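Side-chain contacts in mandelate racemase/muconate lactonizing protein (PDB 3V5C), which probably dehydrates galacturonate with the aid of magnesium, as a member of the enolase superfamily: residues A[269-274]-A[299-304]; A[263-268]-A[286-291]; A[293-298]-A[326-331]. The protein carries 1 engineered substitution. All coordinates share one frame; numbering follows the deposited sequence.

Interaction 1: A[269-274]-A[299-304]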
ATOM      1  N   HIS A 269      -4.281 -20.344  -1.792  1.00 14.35           N
ATOM      2  CA  HIS A 269      -5.190 -20.565  -2.918  1.00 13.68           C
ATOM      3  C   HIS A 269      -6.015 -19.336  -3.289  1.00 15.72           C
ATOM      4  O   HIS A 269      -6.915 -19.418  -4.130  1.00 14.60           O
ATOM      5  CB  HIS A 269      -6.132 -21.740  -2.613  1.00 16.36           C
ATOM      6  CG  HIS A 269      -5.418 -23.042  -2.429  1.00 19.51           C
ATOM      7  ND1 HIS A 269      -6.017 -24.151  -1.870  1.00 28.75           N
ATOM      8  CD2 HIS A 269      -4.155 -23.415  -2.743  1.00 29.52           C
ATOM      9  CE1 HIS A 269      -5.149 -25.147  -1.837  1.00 32.05           C
ATOM     10  NE2 HIS A 269      -4.011 -24.726  -2.360  1.00 27.22           N
ATOM     11  N   LEU A 270      -5.700 -18.195  -2.676  1.00 13.08           N
ATOM     12  CA  LEU A 270      -6.513 -16.984  -2.867  1.00 11.87           C
ATOM     13  C   LEU A 270      -6.657 -16.551  -4.320  1.00  9.69           C
ATOM     14  O   LEU A 270      -7.742 -16.214  -4.761  1.00 12.81           O
ATOM     15  CB  LEU A 270      -5.988 -15.818  -2.019  1.00 12.58           C
ATOM     16  CG  LEU A 270      -6.749 -14.495  -2.165  1.00 11.24           C
ATOM     17  CD1 LEU A 270      -8.208 -14.686  -1.769  1.00 12.15           C
ATOM     18  CD2 LEU A 270      -6.115 -13.385  -1.309  1.00 10.87           C
ATOM     19  N   ILE A 271      -5.558 -16.581  -5.067  1.00 14.57           N
ATOM     20  CA  ILE A 271      -5.620 -16.154  -6.449  1.00 13.71           C
ATOM     21  C   ILE A 271      -6.480 -17.109  -7.258  1.00 11.60           C
ATOM     22  O   ILE A 271      -7.301 -16.685  -8.059  1.00 13.24           O
ATOM     23  CB  ILE A 271      -4.215 -15.938  -7.043  1.00 15.84           C
ATOM     24  CG1 ILE A 271      -3.579 -14.705  -6.394  1.00 17.02           C
ATOM     25  CG2 ILE A 271      -4.307 -15.721  -8.548  1.00 17.34           C
ATOM     26  CD1 ILE A 271      -2.073 -14.640  -6.560  1.00 22.11           C
ATOM     27  N   GLU A 272      -6.329 -18.409  -7.014  1.00 15.29           N
ATOM     28  CA  GLU A 272      -7.207 -19.392  -7.627  1.00 17.19           C
ATOM     29  C   GLU A 272      -8.690 -19.067  -7.341  1.00 10.32           C
ATOM     30  O   GLU A 272      -9.521 -19.020  -8.259  1.00 13.68           O
ATOM     31  CB  GLU A 272      -6.824 -20.797  -7.151  1.00 14.78           C
ATOM     32  CG  GLU A 272      -7.673 -21.905  -7.735  1.00 24.78           C
ATOM     33  CD  GLU A 272      -7.204 -23.292  -7.315  1.00 33.28           C
ATOM     34  OE1 GLU A 272      -6.124 -23.404  -6.692  1.00 35.15           O
ATOM     35  OE2 GLU A 272      -7.922 -24.273  -7.613  1.00 36.40           O
ATOM     36  N   TRP A 273      -9.025 -18.814  -6.080  1.00 11.93           N
ATOM     37  CA  TRP A 273     -10.388 -18.423  -5.739  1.00 13.53           C
ATOM     38  C   TRP A 273     -10.828 -17.166  -6.493  1.00 13.15           C
ATOM     39  O   TRP A 273     -11.957 -17.083  -6.972  1.00 13.79           O
ATOM     40  CB  TRP A 273     -10.511 -18.181  -4.235  1.00 12.40           C
ATOM     41  CG  TRP A 273     -10.157 -19.384  -3.418  1.00  9.75           C
ATOM     42  CD1 TRP A 273     -10.023 -20.676  -3.866  1.00 14.03           C
ATOM     43  CD2 TRP A 273      -9.863 -19.413  -2.018  1.00 12.51           C
ATOM     44  NE1 TRP A 273      -9.668 -21.499  -2.822  1.00 15.75           N
ATOM     45  CE2 TRP A 273      -9.577 -20.749  -1.677  1.00 14.05           C
ATOM     46  CE3 TRP A 273      -9.857 -18.442  -1.005  1.00 10.80           C
ATOM     47  CZ2 TRP A 273      -9.256 -21.133  -0.374  1.00 14.08           C
ATOM     48  CZ3 TRP A 273      -9.526 -18.819   0.281  1.00 13.85           C
ATOM     49  CH2 TRP A 273      -9.244 -20.156   0.593  1.00 13.44           C
ATOM     50  N   ALA A 274      -9.930 -16.200  -6.614  1.00 11.74           N
ATOM     51  CA  ALA A 274     -10.242 -14.980  -7.346  1.00 12.76           C
ATOM     52  C   ALA A 274     -10.531 -15.254  -8.825  1.00 13.05           C
ATOM     53  O   ALA A 274     -11.494 -14.714  -9.385  1.00 14.83           O
ATOM     54  CB  ALA A 274      -9.115 -13.954  -7.196  1.00 11.66           C
ATOM     55  N   GLU A 299       0.428  -8.413 -13.865  1.00 13.98           N
ATOM     56  CA  GLU A 299       0.226  -8.955 -15.209  1.00 14.88           C
ATOM     57  C   GLU A 299      -0.722 -10.152 -15.190  1.00 12.78           C
ATOM     58  O   GLU A 299      -1.625 -10.249 -16.026  1.00 14.75           O
ATOM     59  CB  GLU A 299       1.557  -9.347 -15.854  1.00 22.93           C
ATOM     60  CG  GLU A 299       2.358  -8.147 -16.318  1.00 29.87           C
ATOM     61  CD  GLU A 299       3.554  -8.526 -17.169  1.00 42.98           C
ATOM     62  OE1 GLU A 299       3.838  -9.739 -17.291  1.00 38.22           O
ATOM     63  OE2 GLU A 299       4.202  -7.605 -17.716  1.00 45.61           O
ATOM     64  N   LYS A 300      -0.526 -11.056 -14.232  1.00 13.34           N
ATOM     65  CA  LYS A 300      -1.410 -12.199 -14.083  1.00 12.73           C
ATOM     66  C   LYS A 300      -2.844 -11.785 -13.739  1.00 12.38           C
ATOM     67  O   LYS A 300      -3.809 -12.275 -14.335  1.00 13.73           O
ATOM     68  CB  LYS A 300      -0.869 -13.191 -13.047  1.00 18.40           C
ATOM     69  CG  LYS A 300      -1.828 -14.332 -12.758  1.00 22.76           C
ATOM     70  CD  LYS A 300      -1.261 -15.339 -11.775  1.00 30.09           C
ATOM     71  CE  LYS A 300      -2.185 -16.554 -11.671  1.00 31.02           C
ATOM     72  NZ  LYS A 300      -1.589 -17.623 -10.822  1.00 44.37           N
ATOM     73  N   LEU A 301      -2.999 -10.880 -12.779  1.00 12.47           N
ATOM     74  CA  LEU A 301      -4.341 -10.460 -12.405  1.00 10.81           C
ATOM     75  C   LEU A 301      -5.023  -9.744 -13.565  1.00 11.37           C
ATOM     76  O   LEU A 301      -6.201  -9.997 -13.844  1.00 11.53           O
ATOM     77  CB  LEU A 301      -4.305  -9.575 -11.166  1.00 10.96           C
ATOM     78  CG  LEU A 301      -3.693 -10.240  -9.935  1.00 12.48           C
ATOM     79  CD1 LEU A 301      -3.724  -9.290  -8.737  1.00 11.33           C
ATOM     80  CD2 LEU A 301      -4.424 -11.542  -9.608  1.00 12.37           C
ATOM     81  N   ASP A 302      -4.290  -8.868 -14.260  1.00 10.25           N
ATOM     82  CA  ASP A 302      -4.875  -8.182 -15.424  1.00 10.37           C
ATOM     83  C   ASP A 302      -5.406  -9.209 -16.431  1.00 11.58           C
ATOM     84  O   ASP A 302      -6.477  -9.019 -17.033  1.00 12.48           O
ATOM     85  CB  ASP A 302      -3.837  -7.309 -16.143  1.00 11.08           C
ATOM     86  CG  ASP A 302      -3.485  -6.012 -15.397  1.00 11.76           C
ATOM     87  OD1 ASP A 302      -4.240  -5.550 -14.519  1.00 13.09           O
ATOM     88  OD2 ASP A 302      -2.412  -5.447 -15.728  1.00 12.59           O
ATOM     89  N   ALA A 303      -4.644 -10.287 -16.612  1.00 12.43           N
ATOM     90  CA  ALA A 303      -4.969 -11.320 -17.604  1.00 13.53           C
ATOM     91  C   ALA A 303      -6.291 -12.020 -17.296  1.00 15.24           C
ATOM     92  O   ALA A 303      -6.945 -12.586 -18.187  1.00 14.00           O
ATOM     93  CB  ALA A 303      -3.816 -12.323 -17.707  1.00 12.26           C
ATOM     94  N   HIS A 304      -6.674 -11.969 -16.027  1.00 12.87           N
ATOM     95  CA  HIS A 304      -7.923 -12.566 -15.549  1.00 12.07           C
ATOM     96  C   HIS A 304      -9.036 -11.553 -15.321  1.00 13.70           C
ATOM     97  O   HIS A 304     -10.133 -11.927 -14.908  1.00 17.59           O
ATOM     98  CB  HIS A 304      -7.668 -13.362 -14.269  1.00 13.29           C
ATOM     99  CG  HIS A 304      -7.009 -14.683 -14.509  1.00 16.56           C
ATOM    100  ND1 HIS A 304      -5.644 -14.861 -14.442  1.00 24.83           N
ATOM    101  CD2 HIS A 304      -7.533 -15.892 -14.828  1.00 18.53           C
ATOM    102  CE1 HIS A 304      -5.354 -16.125 -14.706  1.00 22.12           C
ATOM    103  NE2 HIS A 304      -6.482 -16.768 -14.948  1.00 27.05           N
TER
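I271, on helix 270-275, meets K300 and L301 of helix 291-303 through a single methyl branch. Its CG2 lies anti to the backbone N, beside the carbonyl carbon, and from there reaches K300 CE at 3.9 Å and K300 NZ at 4.0 Å. The other branch of I271 runs beside the backbone N and takes CD1 toward L297, one turn earlier on the opposing helix, and the side chain also rests on Y284. One isoleucine thus spreads its two branches over separate partners.

K300 approaches with its chain fully extended: CG is anti to the backbone N (chi1 174°), and every later torsion continues the zigzag. The lysine therefore passes the isoleucine at a slant and touches it with its far end, so that the CE methylene and the NZ ammonium nitrogen both lie against the CG2 methyl. L301 starts out in a different direction, but its leucine fork brings CD2 to 4.3 Å from I271 CG2. The same side chain also packs on L282 of strand 281-282 and on W294, so this flank of the contact is the buried one.

Close by, H304 turns back on its own segment. Its ND1 donates to K300 O over 3.2 Å with an N-H...O angle of 161°, the carbonyl oxygen lying in the imidazole plane while the donor sits above the carbonyl plane. D302 has its carboxylate occupied by the backbone N atoms of R330 and N331.

Between the two segments the contact is van der Waals, with no polar bond: two apolar side chains meet on the buried side, and K300 lays CE and its ammonium nitrogen against a methyl at the exposed margin. Two successive outer helices of the barrel are thus joined by side-chain packing, with the charged end of the lysine on the exposed side.

Interaction 2: A[263-268]-A[286-291]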
ATOM      1  N   GLU A 263      -4.180  -9.330   2.193  1.00 11.36           N
ATOM      2  CA  GLU A 263      -3.174  -8.874   3.152  1.00 14.19           C
ATOM      3  C   GLU A 263      -2.704  -9.982   4.100  1.00 12.44           C
ATOM      4  O   GLU A 263      -3.430 -10.932   4.387  1.00 13.72           O
ATOM      5  CB  GLU A 263      -3.733  -7.700   3.976  1.00 14.35           C
ATOM      6  CG  GLU A 263      -2.733  -7.069   4.966  1.00 17.43           C
ATOM      7  CD  GLU A 263      -2.665  -7.766   6.316  1.00 23.78           C
ATOM      8  OE1 GLU A 263      -3.633  -8.463   6.719  1.00 22.65           O
ATOM      9  OE2 GLU A 263      -1.623  -7.614   6.996  1.00 23.68           O
ATOM     10  N   GLY A 264      -1.494  -9.833   4.623  1.00 13.89           N
ATOM     11  CA  GLY A 264      -1.018 -10.704   5.687  1.00 16.20           C
ATOM     12  C   GLY A 264      -0.724 -12.121   5.239  1.00 12.91           C
ATOM     13  O   GLY A 264      -0.341 -12.361   4.111  1.00 16.06           O
ATOM     14  N   LEU A 265      -0.929 -13.074   6.144  1.00 15.16           N
ATOM     15  CA  LEU A 265      -0.657 -14.474   5.849  1.00 17.30           C
ATOM     16  C   LEU A 265      -1.851 -15.028   5.081  1.00 16.10           C
ATOM     17  O   LEU A 265      -2.773 -15.600   5.666  1.00 20.89           O
ATOM     18  CB  LEU A 265      -0.445 -15.261   7.149  1.00 21.84           C
ATOM     19  CG  LEU A 265       0.681 -14.753   8.050  1.00 25.25           C
ATOM     20  CD1 LEU A 265       0.729 -15.502   9.398  1.00 26.17           C
ATOM     21  CD2 LEU A 265       1.991 -14.862   7.297  1.00 19.68           C
ATOM     22  N   ALA A 266      -1.836 -14.839   3.768  1.00 13.31           N
ATOM     23  CA  ALA A 266      -3.004 -15.120   2.948  1.00 11.66           C
ATOM     24  C   ALA A 266      -3.106 -16.595   2.628  1.00 12.86           C
ATOM     25  O   ALA A 266      -2.104 -17.320   2.667  1.00 18.39           O
ATOM     26  CB  ALA A 266      -2.930 -14.320   1.659  1.00 14.59           C
ATOM     27  N   SER A 267      -4.313 -17.036   2.297  1.00 12.50           N
ATOM     28  CA  SER A 267      -4.474 -18.396   1.794  1.00 13.93           C
ATOM     29  C   SER A 267      -3.616 -18.580   0.549  1.00 12.66           C
ATOM     30  O   SER A 267      -3.626 -17.745  -0.353  1.00 13.85           O
ATOM     31  CB  SER A 267      -5.911 -18.678   1.400  1.00 15.26           C
ATOM     32  OG  SER A 267      -5.946 -19.826   0.545  1.00 15.83           O
ATOM     33  N   PRO A 268      -2.884 -19.694   0.481  1.00 13.11           N
ATOM     34  CA  PRO A 268      -2.105 -20.003  -0.725  1.00 14.82           C
ATOM     35  C   PRO A 268      -2.967 -20.180  -1.967  1.00 14.27           C
ATOM     36  O   PRO A 268      -2.413 -20.196  -3.072  1.00 18.44           O
ATOM     37  CB  PRO A 268      -1.444 -21.351  -0.386  1.00 19.32           C
ATOM     38  CG  PRO A 268      -1.556 -21.496   1.072  1.00 21.00           C
ATOM     39  CD  PRO A 268      -2.791 -20.755   1.489  1.00 17.21           C
ATOM     40  N   ILE A 286       2.754  -3.963  -0.587  1.00  8.43           N
ATOM     41  CA  ILE A 286       3.697  -3.315  -1.505  1.00  8.91           C
ATOM     42  C   ILE A 286       5.171  -3.513  -1.121  1.00 10.04           C
ATOM     43  O   ILE A 286       6.064  -3.358  -1.964  1.00 11.36           O
ATOM     44  CB  ILE A 286       3.345  -1.816  -1.638  1.00 10.25           C
ATOM     45  CG1 ILE A 286       4.164  -1.148  -2.733  1.00 10.40           C
ATOM     46  CG2 ILE A 286       3.557  -1.093  -0.302  1.00 13.99           C
ATOM     47  CD1 ILE A 286       3.928  -1.710  -4.113  1.00 11.94           C
ATOM     48  N   ILE A 287       5.430  -3.836   0.143  1.00  8.60           N
ATOM     49  CA  ILE A 287       6.783  -4.106   0.629  1.00 10.21           C
ATOM     50  C   ILE A 287       7.058  -5.622   0.647  1.00  9.02           C
ATOM     51  O   ILE A 287       8.112  -6.082   0.201  1.00 12.09           O
ATOM     52  CB  ILE A 287       7.009  -3.543   2.043  1.00 11.87           C
ATOM     53  CG1 ILE A 287       6.612  -2.067   2.137  1.00 11.15           C
ATOM     54  CG2 ILE A 287       8.469  -3.735   2.481  1.00 12.26           C
ATOM     55  CD1 ILE A 287       7.397  -1.157   1.228  1.00 13.11           C
ATOM     56  N   TRP A 288       6.110  -6.394   1.174  1.00 10.51           N
ATOM     57  CA  TRP A 288       6.224  -7.852   1.184  1.00 11.88           C
ATOM     58  C   TRP A 288       4.915  -8.433   0.648  1.00 11.62           C
ATOM     59  O   TRP A 288       3.898  -8.383   1.335  1.00 13.24           O
ATOM     60  CB  TRP A 288       6.492  -8.354   2.605  1.00 12.64           C
ATOM     61  CG  TRP A 288       6.522  -9.840   2.709  1.00 18.27           C
ATOM     62  CD1 TRP A 288       7.573 -10.661   2.405  1.00 20.08           C
ATOM     63  CD2 TRP A 288       5.444 -10.699   3.119  1.00 18.71           C
ATOM     64  NE1 TRP A 288       7.222 -11.976   2.622  1.00 25.09           N
ATOM     65  CE2 TRP A 288       5.920 -12.026   3.052  1.00 26.26           C
ATOM     66  CE3 TRP A 288       4.124 -10.474   3.540  1.00 21.97           C
ATOM     67  CZ2 TRP A 288       5.123 -13.126   3.391  1.00 28.78           C
ATOM     68  CZ3 TRP A 288       3.334 -11.569   3.877  1.00 26.49           C
ATOM     69  CH2 TRP A 288       3.837 -12.877   3.798  1.00 26.43           C
ATOM     70  N   PRO A 289       4.933  -9.015  -0.559  1.00 10.36           N
ATOM     71  CA  PRO A 289       6.079  -9.516  -1.323  1.00  9.15           C
ATOM     72  C   PRO A 289       6.838  -8.489  -2.165  1.00 13.68           C
ATOM     73  O   PRO A 289       7.888  -8.849  -2.707  1.00 13.18           O
ATOM     74  CB  PRO A 289       5.442 -10.546  -2.248  1.00 11.68           C
ATOM     75  CG  PRO A 289       4.076  -9.966  -2.527  1.00 12.79           C
ATOM     76  CD  PRO A 289       3.653  -9.389  -1.196  1.00 11.04           C
ATOM     77  N   GLY A 290       6.345  -7.260  -2.285  1.00  9.70           N
ATOM     78  CA  GLY A 290       7.145  -6.245  -2.954  1.00 10.58           C
ATOM     79  C   GLY A 290       6.807  -5.856  -4.382  1.00 10.16           C
ATOM     80  O   GLY A 290       5.846  -6.342  -4.992  1.00  9.90           O
ATOM     81  N   PHE A 291       7.625  -4.937  -4.889  1.00 10.64           N
ATOM     82  CA  PHE A 291       7.410  -4.249  -6.154  1.00 10.38           C
ATOM     83  C   PHE A 291       7.600  -5.171  -7.365  1.00 10.97           C
ATOM     84  O   PHE A 291       6.747  -5.217  -8.252  1.00 11.12           O
ATOM     85  CB  PHE A 291       8.384  -3.062  -6.247  1.00 12.17           C
ATOM     86  CG  PHE A 291       8.019  -2.044  -7.318  1.00 12.06           C
ATOM     87  CD1 PHE A 291       7.258  -0.926  -7.003  1.00 10.68           C
ATOM     88  CD2 PHE A 291       8.457  -2.200  -8.632  1.00 12.00           C
ATOM     89  CE1 PHE A 291       6.921   0.007  -7.971  1.00 12.70           C
ATOM     90  CE2 PHE A 291       8.134  -1.256  -9.616  1.00 11.80           C
ATOM     91  CZ  PHE A 291       7.353  -0.150  -9.280  1.00 11.34           C
TER
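The backbones of G264 and W288 come no nearer than 9.0 Å between CA atoms, neither segment being regular helix or strand, and a side chain makes the connection. G264 has a positive phi of 71°, and L265 after it is the centre of an inverse gamma turn; on the other segment, a cis peptide bond joins W288 to P289.

W288 carries the contact. Its CG is anti to the backbone N (chi1 176°), which swings the indole out from its own loop and sends the six-membered ring toward the other one. There the ring turns its edge, at CZ3, to G264 O, 3.8 Å away and near the ring plane, so the carbonyl meets the polarised C-H rim and not the pi cloud. The next ring carbon, CH2, reaches L265 CD2 at 4.4 Å, a loose apolar touch. L265 sets out away from the tryptophan and only its branched end comes back to it. The indole also leans on L93 of helix 92-107.

Both loops are also tied by polar bonds to neighbouring residues. D285 OD2 accepts from the backbone N of I287 and of W288, fixing the start of the tryptophan loop, while I286 O is bonded to Y97 OH. On the other side S267 N donates to E238 OE1, and E238 is itself a magnesium ligand, as is D261 at the end of the strand leading into this loop.

The nearest approach of G264 to the bound magnesium ion is about 7 Å. The loops follow strands 258-261 and 281-282, neighbours in the parallel barrel sheet. Their meeting is a surface contact at the C-terminal ends of the strands, the end of the TIM barrel where enzymes of the enolase superfamily hold their metal and active site.

Interaction 3: A[293-298]-A[326-331]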
ATOM      1  N   HIS A 293       7.663  -8.411  -7.432  1.00 12.52           N
ATOM      2  CA  HIS A 293       6.625  -9.429  -7.344  1.00 11.91           C
ATOM      3  C   HIS A 293       5.306  -8.879  -7.899  1.00 11.59           C
ATOM      4  O   HIS A 293       4.589  -9.537  -8.671  1.00 12.41           O
ATOM      5  CB  HIS A 293       6.450  -9.863  -5.890  1.00 13.39           C
ATOM      6  CG  HIS A 293       5.432 -10.940  -5.711  1.00 12.71           C
ATOM      7  ND1 HIS A 293       5.773 -12.265  -5.540  1.00 16.69           N
ATOM      8  CD2 HIS A 293       4.078 -10.888  -5.664  1.00 14.51           C
ATOM      9  CE1 HIS A 293       4.674 -12.983  -5.400  1.00 16.54           C
ATOM     10  NE2 HIS A 293       3.634 -12.174  -5.474  1.00 17.41           N
ATOM     11  N   TRP A 294       4.976  -7.651  -7.504  1.00 10.95           N
ATOM     12  CA  TRP A 294       3.736  -7.021  -7.946  1.00 10.55           C
ATOM     13  C   TRP A 294       3.701  -6.746  -9.452  1.00 10.22           C
ATOM     14  O   TRP A 294       2.643  -6.817 -10.066  1.00 11.74           O
ATOM     15  CB  TRP A 294       3.471  -5.737  -7.147  1.00  9.02           C
ATOM     16  CG  TRP A 294       2.410  -5.906  -6.104  1.00 11.13           C
ATOM     17  CD1 TRP A 294       2.578  -5.844  -4.754  1.00  8.87           C
ATOM     18  CD2 TRP A 294       1.020  -6.149  -6.339  1.00  9.82           C
ATOM     19  NE1 TRP A 294       1.358  -6.041  -4.119  1.00  8.67           N
ATOM     20  CE2 TRP A 294       0.389  -6.225  -5.070  1.00 12.18           C
ATOM     21  CE3 TRP A 294       0.240  -6.310  -7.494  1.00 10.32           C
ATOM     22  CZ2 TRP A 294      -0.975  -6.468  -4.928  1.00 11.78           C
ATOM     23  CZ3 TRP A 294      -1.135  -6.544  -7.348  1.00 14.08           C
ATOM     24  CH2 TRP A 294      -1.724  -6.610  -6.073  1.00 11.51           C
ATOM     25  N   MET A 295       4.847  -6.450 -10.060  1.00 13.22           N
ATOM     26  CA  MET A 295       4.850  -6.319 -11.516  1.00 12.45           C
ATOM     27  C   MET A 295       4.371  -7.617 -12.191  1.00 13.82           C
ATOM     28  O   MET A 295       3.522  -7.595 -13.105  1.00 14.81           O
ATOM     29  CB  MET A 295       6.245  -5.942 -12.007  1.00 12.13           C
ATOM     30  CG  MET A 295       6.589  -4.497 -11.664  1.00 13.46           C
ATOM     31  SD  MET A 295       8.325  -4.067 -11.971  1.00 19.79           S
ATOM     32  CE  MET A 295       8.574  -4.732 -13.616  1.00 29.28           C
ATOM     33  N   GLU A 296       4.898  -8.742 -11.730  1.00 13.80           N
ATOM     34  CA  GLU A 296       4.528 -10.040 -12.297  1.00 13.48           C
ATOM     35  C   GLU A 296       3.097 -10.411 -11.930  1.00 13.37           C
ATOM     36  O   GLU A 296       2.304 -10.840 -12.778  1.00 14.66           O
ATOM     37  CB  GLU A 296       5.500 -11.132 -11.840  1.00 15.66           C
ATOM     38  CG  GLU A 296       6.916 -10.947 -12.360  1.00 23.99           C
ATOM     39  CD  GLU A 296       7.871 -12.015 -11.870  1.00 30.29           C
ATOM     40  OE1 GLU A 296       7.471 -13.200 -11.799  1.00 29.76           O
ATOM     41  OE2 GLU A 296       9.026 -11.660 -11.552  1.00 31.23           O
ATOM     42  N   LEU A 297       2.763 -10.240 -10.659  1.00 12.77           N
ATOM     43  CA  LEU A 297       1.416 -10.528 -10.189  1.00 14.43           C
ATOM     44  C   LEU A 297       0.358  -9.697 -10.923  1.00 12.51           C
ATOM     45  O   LEU A 297      -0.678 -10.223 -11.351  1.00 13.19           O
ATOM     46  CB  LEU A 297       1.343 -10.317  -8.677  1.00 12.31           C
ATOM     47  CG  LEU A 297      -0.050 -10.503  -8.076  1.00 13.00           C
ATOM     48  CD1 LEU A 297      -0.531 -11.930  -8.291  1.00 12.76           C
ATOM     49  CD2 LEU A 297       0.031 -10.179  -6.600  1.00 15.12           C
ATOM     50  N   GLY A 298       0.629  -8.407 -11.087  1.00 10.90           N
ATOM     51  CA  GLY A 298      -0.302  -7.512 -11.744  1.00 12.22           C
ATOM     52  C   GLY A 298      -0.597  -7.953 -13.157  1.00 13.22           C
ATOM     53  O   GLY A 298      -1.737  -7.865 -13.613  1.00 13.73           O
ATOM     54  N   SER A 326       1.623   1.584 -10.265  1.00  9.51           N
ATOM     55  CA  SER A 326       0.396   1.714 -11.034  1.00  9.50           C
ATOM     56  C   SER A 326       0.640   1.788 -12.531  1.00 13.26           C
ATOM     57  O   SER A 326      -0.223   1.373 -13.298  1.00 13.26           O
ATOM     58  CB  SER A 326      -0.431   2.911 -10.560  1.00 11.41           C
ATOM     59  OG  SER A 326       0.139   4.112 -11.021  1.00 13.48           O
ATOM     60  N   ALA A 327       1.802   2.300 -12.950  1.00 11.92           N
ATOM     61  CA  ALA A 327       2.078   2.413 -14.382  1.00 12.84           C
ATOM     62  C   ALA A 327       2.293   1.063 -15.063  1.00 16.07           C
ATOM     63  O   ALA A 327       2.252   0.984 -16.293  1.00 15.29           O
ATOM     64  CB  ALA A 327       3.274   3.344 -14.645  1.00 13.58           C
ATOM     65  N   ALA A 328       2.520   0.013 -14.273  1.00 13.21           N
ATOM     66  CA  ALA A 328       2.803  -1.321 -14.814  1.00 13.50           C
ATOM     67  C   ALA A 328       1.608  -2.283 -14.725  1.00 15.94           C
ATOM     68  O   ALA A 328       1.714  -3.443 -15.135  1.00 15.58           O
ATOM     69  CB  ALA A 328       4.007  -1.924 -14.100  1.00 12.47           C
ATOM     70  N   VAL A 329       0.488  -1.815 -14.174  1.00 13.48           N
ATOM     71  CA  VAL A 329      -0.670  -2.680 -13.951  1.00 11.15           C
ATOM     72  C   VAL A 329      -1.908  -2.002 -14.501  1.00 11.96           C
ATOM     73  O   VAL A 329      -2.191  -0.849 -14.162  1.00 12.18           O
ATOM     74  CB  VAL A 329      -0.850  -2.946 -12.451  1.00 11.83           C
ATOM     75  CG1 VAL A 329      -2.060  -3.844 -12.197  1.00 12.99           C
ATOM     76  CG2 VAL A 329       0.409  -3.563 -11.857  1.00 13.19           C
ATOM     77  N   ARG A 330      -2.625  -2.692 -15.379  1.00 10.93           N
ATOM     78  CA  ARG A 330      -3.778  -2.099 -16.024  1.00 11.23           C
ATOM     79  C   ARG A 330      -4.891  -1.832 -15.006  1.00 12.56           C
ATOM     80  O   ARG A 330      -5.400  -0.713 -14.909  1.00 12.75           O
ATOM     81  CB  ARG A 330      -4.314  -2.970 -17.169  1.00 13.94           C
ATOM     82  CG  ARG A 330      -5.527  -2.321 -17.848  1.00 15.33           C
ATOM     83  CD  ARG A 330      -6.030  -3.080 -19.075  1.00 12.39           C
ATOM     84  NE  ARG A 330      -6.614  -4.370 -18.716  1.00 12.46           N
ATOM     85  CZ  ARG A 330      -6.019  -5.547 -18.923  1.00 16.88           C
ATOM     86  NH1 ARG A 330      -4.828  -5.602 -19.498  1.00 22.64           N
ATOM     87  NH2 ARG A 330      -6.623  -6.668 -18.564  1.00 21.81           N
ATOM     88  N   ASN A 331      -5.269  -2.870 -14.265  1.00  9.69           N
ATOM     89  CA  ASN A 331      -6.400  -2.766 -13.355  1.00 11.27           C
ATOM     90  C   ASN A 331      -5.967  -2.318 -11.949  1.00 13.10           C
ATOM     91  O   ASN A 331      -6.369  -2.889 -10.957  1.00 13.74           O
ATOM     92  CB  ASN A 331      -7.151  -4.101 -13.286  1.00 10.46           C
ATOM     93  CG  ASN A 331      -7.830  -4.474 -14.600  1.00 14.13           C
ATOM     94  OD1 ASN A 331      -8.128  -3.626 -15.434  1.00 13.73           O
ATOM     95  ND2 ASN A 331      -8.092  -5.769 -14.774  1.00 12.78           N
TER
HETATM   96  O   HOH W   1       3.847  -5.449 -14.831  1.00 27.05           O
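V329 faces G298 with both branches of its side chain, the two methyls almost equally far from the glycine CA: CG2 at 4.0 Å and CG1 at 4.1 Å. CG1 is anti to the backbone N (chi1 180°) and CG2 anti to the carbonyl carbon, an arrangement that turns the fork toward the helix. Because G298 has no side chain, the two backbones come as close as 5.3 Å between the CA atoms of G298 and V329, and the valine fits directly onto helical main chain. Its CG2 also lies 4.3 Å from W294 O, one turn earlier.

Alongside, A328 points its CB at the helix and meets M295 CG at 4.4 Å; M295 and A328 both pack on V115 of helix 111-115. Between these same two residues a water molecule donates to M295 O and to A328 O, at 2.8 and 2.9 Å, tying the helix to the loop through carbonyls alone.

The contact belongs to the outer layer of the TIM barrel. Helix 291-303 is packed here against the connection that leaves helix 317-325 and leads into strand 335-337, and V329 continues inward onto S308 of strand 307-308.

W294 adds its carbonyl, but its ring lies on the strand side. With chi1 at -104°, away from the usual staggered positions, the indole is directed toward S308 and P310, and NE1 is hydrogen-bonded to Y284 O. L297 CD2 covers one indole face near the rim, 3.8 Å above its plane.

Overall arrangement
Interactions 1 and 3 share helix 291-303, which presents K300 and L301 to the neighbouring helix in one and G298 and M295 to the loop after helix 317-325 in the other. The two also touch directly, by packing and by a carboxylate on the shared helix. Interaction 3 is the buried member and admits a bridging water; interaction 1 is partly buried and has packing but no polar bond across it. Interaction 2 is a surface contact nearer the magnesium ion, made by loops and not by helices. It joins interaction 1 through W273 on S267, and interaction 3 through I286 on W294, so all three lie along one contiguous arc of the barrel.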